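Catalytic domain of the nuclear inclusion protein A (nia) (Tobacco etch virus, PDB 1LVM) is a chymotrypsin-like cysteine protease of peptidase family C4 that probably cleaves the viral polyprotein, captured here in a catalytically active form with bound product. Local coordinates at residues A[113-118]-A[163-168]. The protein carries 1 engineered substitution. Sequence-based numbering, arbitrary orientation.
Sequences REERIC and LVSTRD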
loop_
_atom_site.group_PDB
_atom_site.type_symbol
_atom_site.label_atom_id
_atom_site.label_comp_id
_atom_site.label_asym_id
_atom_site.label_seq_id
_atom_site.Cartn_x
_atom_site.Cartn_y
_atom_site.Cartn_z
ATOM N N ARG A 113 -16.024 -8.743 5.009
ATOM C CA ARG A 113 -17.155 -8.041 4.401
ATOM C C ARG A 113 -17.902 -7.082 5.351
ATOM O O ARG A 113 -18.174 -7.379 6.528
ATOM C CB ARG A 113 -18.120 -9.126 3.841
ATOM C CG ARG A 113 -19.208 -8.557 3.017
ATOM C CD ARG A 113 -20.383 -9.543 2.919
ATOM N NE ARG A 113 -21.265 -9.147 1.823
ATOM C CZ ARG A 113 -21.023 -9.440 0.551
ATOM N NH1 ARG A 113 -19.949 -10.150 0.243
ATOM N NH2 ARG A 113 -21.802 -8.967 -0.412
ATOM N N GLU A 114 -18.183 -5.902 4.839
ATOM C CA GLU A 114 -18.906 -4.908 5.572
ATOM C C GLU A 114 -18.176 -4.244 6.736
ATOM O O GLU A 114 -18.725 -3.369 7.402
ATOM C CB GLU A 114 -20.254 -5.538 5.999
ATOM C CG GLU A 114 -21.362 -4.523 6.123
ATOM C CD GLU A 114 -22.721 -5.061 5.668
ATOM O OE1 GLU A 114 -23.008 -6.270 5.864
ATOM O OE2 GLU A 114 -23.498 -4.247 5.127
ATOM N N GLU A 115 -16.915 -4.592 6.968
ATOM C CA GLU A 115 -16.263 -3.942 8.089
ATOM C C GLU A 115 -15.868 -2.500 7.802
ATOM O O GLU A 115 -15.730 -2.056 6.641
ATOM C CB GLU A 115 -15.047 -4.755 8.550
ATOM C CG GLU A 115 -13.874 -4.664 7.620
ATOM C CD GLU A 115 -12.637 -5.324 8.233
ATOM O OE1 GLU A 115 -12.406 -5.201 9.454
ATOM O OE2 GLU A 115 -11.892 -5.973 7.496
ATOM N N ARG A 116 -15.698 -1.743 8.885
ATOM C CA ARG A 116 -15.330 -0.344 8.798
ATOM C C ARG A 116 -13.813 -0.133 8.716
ATOM O O ARG A 116 -13.090 -0.666 9.550
ATOM C CB ARG A 116 -15.833 0.432 10.038
ATOM C CG ARG A 116 -17.393 0.388 10.162
ATOM C CD ARG A 116 -17.846 0.990 11.512
ATOM N NE ARG A 116 -17.631 2.443 11.576
ATOM C CZ ARG A 116 -18.429 3.368 11.035
ATOM N NH1 ARG A 116 -19.538 3.018 10.373
ATOM N NH2 ARG A 116 -18.110 4.659 11.138
ATOM N N ILE A 117 -13.371 0.622 7.711
ATOM C CA ILE A 117 -11.956 0.877 7.519
ATOM C C ILE A 117 -11.691 2.344 7.318
ATOM O O ILE A 117 -12.622 3.110 6.991
ATOM C CB ILE A 117 -11.419 0.085 6.291
ATOM C CG1 ILE A 117 -12.159 0.502 4.993
ATOM C CG2 ILE A 117 -11.619 -1.429 6.546
ATOM C CD1 ILE A 117 -11.667 -0.270 3.665
ATOM N N CYS A 118 -10.439 2.763 7.551
ATOM C CA CYS A 118 -10.060 4.126 7.246
ATOM C C CYS A 118 -8.708 4.020 6.509
ATOM O O CYS A 118 -8.043 2.977 6.465
ATOM C CB CYS A 118 -9.928 5.015 8.524
ATOM S SG CYS A 118 -8.644 4.358 9.676
ATOM N N LEU A 163 -5.162 0.520 4.220
ATOM C CA LEU A 163 -6.576 0.614 4.605
ATOM C C LEU A 163 -6.481 -0.112 5.935
ATOM O O LEU A 163 -5.919 -1.200 5.979
ATOM C CB LEU A 163 -7.489 -0.176 3.633
ATOM C CG LEU A 163 -7.951 0.641 2.411
ATOM C CD1 LEU A 163 -8.495 2.034 2.895
ATOM C CD2 LEU A 163 -6.774 0.895 1.508
ATOM N N VAL A 164 -6.985 0.491 7.019
ATOM C CA VAL A 164 -6.895 -0.056 8.375
ATOM C C VAL A 164 -8.291 -0.242 8.993
ATOM O O VAL A 164 -9.145 0.642 8.881
ATOM C CB VAL A 164 -6.087 0.963 9.301
ATOM C CG1 VAL A 164 -5.783 0.304 10.644
ATOM C CG2 VAL A 164 -4.750 1.371 8.625
ATOM N N SER A 165 -8.485 -1.400 9.615
ATOM C CA SER A 165 -9.742 -1.753 10.290
ATOM C C SER A 165 -9.877 -0.893 11.556
ATOM O O SER A 165 -8.938 -0.823 12.373
ATOM C CB SER A 165 -9.651 -3.203 10.764
ATOM O OG SER A 165 -10.758 -3.496 11.651
ATOM N N THR A 166 -11.013 -0.243 11.749
ATOM C CA THR A 166 -11.142 0.564 12.970
ATOM C C THR A 166 -11.461 -0.424 14.085
ATOM O O THR A 166 -11.341 -0.109 15.263
ATOM C CB THR A 166 -12.277 1.671 12.837
ATOM O OG1 THR A 166 -13.528 0.993 12.618
ATOM C CG2 THR A 166 -12.006 2.598 11.642
ATOM N N ARG A 167 -11.838 -1.646 13.727
ATOM C CA ARG A 167 -12.153 -2.630 14.764
ATOM C C ARG A 167 -10.944 -3.139 15.510
ATOM O O ARG A 167 -10.999 -3.221 16.724
ATOM C CB ARG A 167 -12.866 -3.864 14.213
ATOM C CG ARG A 167 -13.481 -4.709 15.352
ATOM C CD ARG A 167 -14.198 -5.942 14.805
ATOM N NE ARG A 167 -13.336 -6.704 13.911
ATOM C CZ ARG A 167 -12.381 -7.547 14.308
ATOM N NH1 ARG A 167 -12.143 -7.777 15.602
ATOM N NH2 ARG A 167 -11.631 -8.145 13.400
ATOM N N ASP A 168 -9.839 -3.459 14.821
ATOM C CA ASP A 168 -8.712 -4.002 15.531
ATOM C C ASP A 168 -7.393 -3.370 15.147
ATOM O O ASP A 168 -6.340 -3.784 15.647
ATOM C CB ASP A 168 -8.688 -5.547 15.343
ATOM C CG ASP A 168 -8.505 -5.962 13.882
ATOM O OD1 ASP A 168 -8.320 -5.066 13.031
ATOM O OD2 ASP A 168 -8.578 -7.176 13.602
HETATM O O HOH W 1 -13.308 -2.790 11.008
HETATM O O HOH W 2 -13.670 -6.780 11.217
#
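C118 and V164 form a hydrogen-bonded antiparallel pair: C118 N donates to V164 O, and V164 N returns the bond to C118 O, both at 2.8 Å. One step further out, T166 N reaches R116 O with a nearly straight N-H (170°), although the donor is tilted 29° from the carbonyl plane. In the non-hydrogen-bonded pair I117 and S165 the backbones draw close, CA to CA 4.4 Å, and I117 CA makes a C-H...O contact with V164 O.

Apolar contacts lie on both faces of this ladder. On the I117 face, CD1 of I117 meets CD1 of L163 at 4.0 Å; chi2 of I117 is fully extended (-180°), which carries CD1 out to the leucine, and V172 and F187 touch both side chains. On the other face, SG of C118 packs on CB of V164 at 4.3 Å and lies about as far from CG2 of T166.

Polar side chains meet beside the I117-S165 pair and in the loops next to it. Water 1 donates to E115 OE1 and R116 O and accepts from S165 OG, tying the two segments together. S165 OG, anti to its backbone N, also takes weak bonds from R167 N and D168 N. Water 2 donates to E115 OE1 and accepts from R167 NE, its oxygen at the edge of the guanidinium and in its plane. The buried E115 carboxylate is further held by a salt bridge from OE1 to R109 and a hydrogen bond from Q112 N to OE2; R109 also pairs with D168, so its charge probably partly offsets both acids, with R167 close by.

This ladder joins strands 116-123 and 162-165, the first and fourth strands of the barrel in chain order, closing the six-stranded antiparallel barrel that forms the C-terminal half of the chymotrypsin-type double-barrel fold.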